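Local coordinates for protein putative hydrolase (Chloroflexus aurantiacus J-10-fl, PDB 3CMN) that is of unproven function but is probably a zincin-like metallopeptidase, a mostly helical putative hydrolase seen here in its apo form, at residues I18-E21 with Q22-Q25; F90-L93 with F94-I97. All coordinates share one frame; numbering follows the deposited sequence.

Interaction 1 (I18-E21 with Q22-Q25); sequences IDWE and QARQ
Asp-19 and Gln-22 meet at the N-terminal end of helix 20-31, their side chains running at about a right angle to each other. Asp-19 is the N-cap. With its CG anti to the backbone N (chi1 -179°), the carboxylate folds over the first turn, and Asp-19 OD1 takes two backbone N-H groups at once. Glu-21 N, 2.9 Å from Asp-19 OD1, arrives nearly in line with the C-O bond; Gln-22 N, 3.0 Å from the same OD1, comes from well above the carboxylate plane. Over that same face of the carboxylate sits Gln-22 CB, 3.6 Å from Asp-19 CG, while the rest of the chain bends away, leaving its amide plane 62° from the carboxylate.

The main chain then settles into helical bonding. Asp-19 O receives Ala-23 N at 3.1 Å, in the carbonyl plane, and Trp-20 O receives Arg-24 N at 2.9 Å from above its plane. On the inner side the indole of Trp-20 lies obliquely against the methyl of Ala-23, CE3 to CB 3.7 Å, and Ile-18 CG2 rests over one face of the ring, toward its rim. Trp-20 NE1 is hydrogen-bonded to Glu-98, and Arg-24, which leads away from this turn, forms a salt bridge with Glu-84.

Two N-H groups of the first turn thus share one carboxylate oxygen, Gln-22 N keeping only a weak second bond to Asp-19 O, and the negative charge of Asp-19 at the positive end of the helix dipole is likely to be electrostatically favourable.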
# COMPACT_ATOMS: atom_id res chain seq x y z
N ILE A 18 -19.38 -16.09 8.37
CA ILE A 18 -19.27 -14.79 9.01
C ILE A 18 -20.49 -13.94 8.75
O ILE A 18 -20.97 -13.87 7.62
CB ILE A 18 -18.04 -14.02 8.50
CG1 ILE A 18 -16.79 -14.88 8.69
CG2 ILE A 18 -17.92 -12.68 9.23
CD1 ILE A 18 -15.59 -14.35 7.96
N ASP A 19 -21.00 -13.30 9.79
CA ASP A 19 -22.14 -12.42 9.63
C ASP A 19 -21.59 -11.04 9.28
O ASP A 19 -21.20 -10.27 10.16
CB ASP A 19 -22.94 -12.34 10.93
CG ASP A 19 -24.15 -11.46 10.79
OD1 ASP A 19 -24.15 -10.57 9.92
OD2 ASP A 19 -25.11 -11.64 11.56
N TRP A 20 -21.56 -10.75 7.99
CA TRP A 20 -21.03 -9.49 7.51
C TRP A 20 -21.83 -8.24 7.83
O TRP A 20 -21.32 -7.13 7.71
CB TRP A 20 -20.76 -9.58 6.01
CG TRP A 20 -19.55 -10.39 5.75
CD1 TRP A 20 -19.50 -11.67 5.27
CD2 TRP A 20 -18.19 -10.02 6.04
NE1 TRP A 20 -18.20 -12.13 5.26
CE2 TRP A 20 -17.38 -11.13 5.73
CE3 TRP A 20 -17.59 -8.86 6.54
CZ2 TRP A 20 -15.99 -11.12 5.90
CZ3 TRP A 20 -16.21 -8.85 6.71
CH2 TRP A 20 -15.43 -9.97 6.39
N GLU A 21 -23.07 -8.40 8.25
CA GLU A 21 -23.85 -7.22 8.60
C GLU A 21 -23.59 -6.88 10.05
O GLU A 21 -23.77 -5.74 10.48
CB GLU A 21 -25.33 -7.45 8.29
CG GLU A 21 -25.69 -6.84 6.94
CD GLU A 21 -26.93 -7.44 6.30
OE1 GLU A 21 -28.02 -7.39 6.93
OE2 GLU A 21 -26.82 -7.96 5.17
N GLN A 22 -23.15 -7.87 10.81
CA GLN A 22 -22.80 -7.62 12.20
C GLN A 22 -21.43 -6.95 12.12
O GLN A 22 -21.14 -6.01 12.87
CB GLN A 22 -22.69 -8.94 12.98
CG GLN A 22 -22.00 -8.76 14.31
CD GLN A 22 -22.73 -7.77 15.19
OE1 GLN A 22 -23.83 -8.06 15.68
NE2 GLN A 22 -22.14 -6.59 15.40
N ALA A 23 -20.61 -7.45 11.21
CA ALA A 23 -19.27 -6.92 10.99
C ALA A 23 -19.36 -5.45 10.56
O ALA A 23 -18.67 -4.59 11.10
CB ALA A 23 -18.56 -7.74 9.93
N ARG A 24 -20.24 -5.17 9.60
CA ARG A 24 -20.43 -3.81 9.10
C ARG A 24 -20.79 -2.86 10.22
O ARG A 24 -20.22 -1.77 10.32
CB ARG A 24 -21.53 -3.78 8.03
CG ARG A 24 -21.94 -2.37 7.59
CD ARG A 24 -23.13 -2.41 6.64
NE ARG A 24 -24.01 -1.25 6.78
CZ ARG A 24 -23.76 -0.05 6.26
NH1 ARG A 24 -22.65 0.14 5.56
NH2 ARG A 24 -24.60 0.96 6.45
N GLN A 25 -21.74 -3.25 11.07
CA GLN A 25 -22.14 -2.42 12.20
C GLN A 25 -21.02 -2.20 13.19
O GLN A 25 -20.81 -1.09 13.67
CB GLN A 25 -23.33 -3.04 12.90
CG GLN A 25 -24.62 -2.69 12.23
CD GLN A 25 -24.78 -1.18 12.08
OE1 GLN A 25 -24.76 -0.44 13.07
NE2 GLN A 25 -24.95 -0.72 10.84

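Interaction 2 (F90-L93 with F94-I97); sequences FSQL and FRPI
A type I beta turn from Gln-92 to Arg-95 joins helix 79-92 to helix 95-102, and Phe-90 and Phe-94 pack together on its inner side. The turn is closed by Arg-95 N, which donates to Gln-92 O at 3.1 Å and stands well above that carbonyl plane.

The two phenyl rings meet obliquely, centroids 5.5 Å apart and planes at 58°. The closest approach is Phe-94 CE1 to Phe-90 CE2, 3.5 Å, with CE1 lying against the CD2-CE2-CZ side of Phe-90. Phe-94 CG is anti to its own carbonyl carbon (chi1 -65°), which carries the ring back along the preceding helical turn. There its CD1 edge faces two backbone oxygens close to the ring plane, Phe-90 O at 3.3 Å from CD1 and Ser-91 O at 3.4 Å from the same CD1. Ile-127 of helix 120-135 and Leu-307 of helix 283-307 touch both rings. With an alanine here, the side of Phe-90 around CE2 would probably be left without its ring partner, and a gap would open beside Ile-127 and Leu-307.

On the exposed side Gln-92 and Arg-95 lie side by side and point the same way, the amide plane turned 72° from the guanidinium. Their contact is through the stem, Gln-92 CG approaching Arg-95 NE, rather than through paired polar ends. Pro-96 CD adds a looser contact, 3.7 Å from Leu-93 O.

The linker therefore has two chemically distinct sides: apolar rings packed into the protein, with the CD1 edge of Phe-94 turned to two carbonyl oxygens, probably a weakly favourable electrostatic contact, and long polar chains outside.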
# COMPACT_ATOMS: atom_id res chain seq x y z
N PHE A 90 -13.17 -6.04 1.30
CA PHE A 90 -12.61 -6.63 2.51
C PHE A 90 -13.20 -8.03 2.74
O PHE A 90 -12.47 -9.00 2.86
CB PHE A 90 -12.93 -5.75 3.72
CG PHE A 90 -12.17 -6.12 4.95
CD1 PHE A 90 -10.84 -5.74 5.11
CD2 PHE A 90 -12.77 -6.87 5.94
CE1 PHE A 90 -10.13 -6.10 6.26
CE2 PHE A 90 -12.07 -7.24 7.10
CZ PHE A 90 -10.75 -6.85 7.25
N SER A 91 -14.52 -8.12 2.81
CA SER A 91 -15.16 -9.41 3.02
C SER A 91 -14.68 -10.42 1.98
O SER A 91 -14.39 -11.56 2.31
CB SER A 91 -16.68 -9.27 2.95
OG SER A 91 -17.08 -8.73 1.71
N GLN A 92 -14.59 -9.98 0.73
CA GLN A 92 -14.14 -10.87 -0.34
C GLN A 92 -12.77 -11.49 -0.13
O GLN A 92 -12.45 -12.52 -0.73
CB GLN A 92 -14.20 -10.14 -1.68
CG GLN A 92 -15.49 -10.46 -2.39
CD GLN A 92 -15.88 -9.42 -3.39
OE1 GLN A 92 -15.09 -9.02 -4.25
NE2 GLN A 92 -17.12 -8.96 -3.30
N LEU A 93 -11.96 -10.87 0.72
CA LEU A 93 -10.65 -11.42 1.03
C LEU A 93 -10.87 -12.69 1.82
O LEU A 93 -9.94 -13.47 2.02
CB LEU A 93 -9.84 -10.44 1.87
CG LEU A 93 -9.51 -9.07 1.27
CD1 LEU A 93 -8.74 -8.26 2.29
CD2 LEU A 93 -8.69 -9.24 -0.01
N PHE A 94 -12.09 -12.89 2.29
CA PHE A 94 -12.44 -14.07 3.08
C PHE A 94 -13.16 -15.16 2.28
O PHE A 94 -13.53 -16.19 2.84
CB PHE A 94 -13.31 -13.69 4.28
CG PHE A 94 -12.61 -12.82 5.29
CD1 PHE A 94 -12.61 -11.43 5.16
CD2 PHE A 94 -11.98 -13.39 6.39
CE1 PHE A 94 -11.99 -10.63 6.11
CE2 PHE A 94 -11.36 -12.60 7.35
CZ PHE A 94 -11.37 -11.21 7.21
N ARG A 95 -13.39 -14.93 1.00
CA ARG A 95 -14.06 -15.92 0.17
C ARG A 95 -13.37 -17.29 0.17
O ARG A 95 -14.03 -18.32 0.24
CB ARG A 95 -14.22 -15.41 -1.27
CG ARG A 95 -15.24 -14.27 -1.38
CD ARG A 95 -15.83 -14.15 -2.78
NE ARG A 95 -16.92 -13.17 -2.81
CZ ARG A 95 -17.85 -13.11 -3.76
NH1 ARG A 95 -17.84 -13.97 -4.77
NH2 ARG A 95 -18.80 -12.18 -3.70
N PRO A 96 -12.03 -17.31 0.10
CA PRO A 96 -11.33 -18.60 0.11
C PRO A 96 -11.59 -19.40 1.38
O PRO A 96 -11.49 -20.63 1.38
CB PRO A 96 -9.86 -18.20 -0.03
CG PRO A 96 -9.93 -16.94 -0.83
CD PRO A 96 -11.09 -16.21 -0.18
N ILE A 97 -11.91 -18.71 2.46
CA ILE A 97 -12.17 -19.36 3.74
C ILE A 97 -13.64 -19.71 3.91
O ILE A 97 -13.97 -20.74 4.49
CB ILE A 97 -11.73 -18.45 4.93
CG1 ILE A 97 -10.21 -18.23 4.91
CG2 ILE A 97 -12.16 -19.09 6.25
CD1 ILE A 97 -9.40 -19.52 5.00

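From the N terminus, interaction 1 comes first, starting helix 20-31; interaction 2 follows much later, where helix 79-92 gives way to helix 95-102. Each is a local turn within a continuous stretch, so the two run in series, neither enclosing nor crossing the other. In space they adjoin, with centres about 13 Å apart. Trp-20 spans the gap: its CH2 comes within 3.4 Å of Phe-94 CD1, and it also packs on Ser-91 and Phe-90. Ile-18 CD1 lies above the plane of the Phe-94 ring, off its rim, 4.0 Å from Phe-94 CD2. The first helix is thereby joined to the 79-92/95-102 corner, and Ile-127 of helix 120-135 touches Trp-20, Phe-90 and Phe-94 alike.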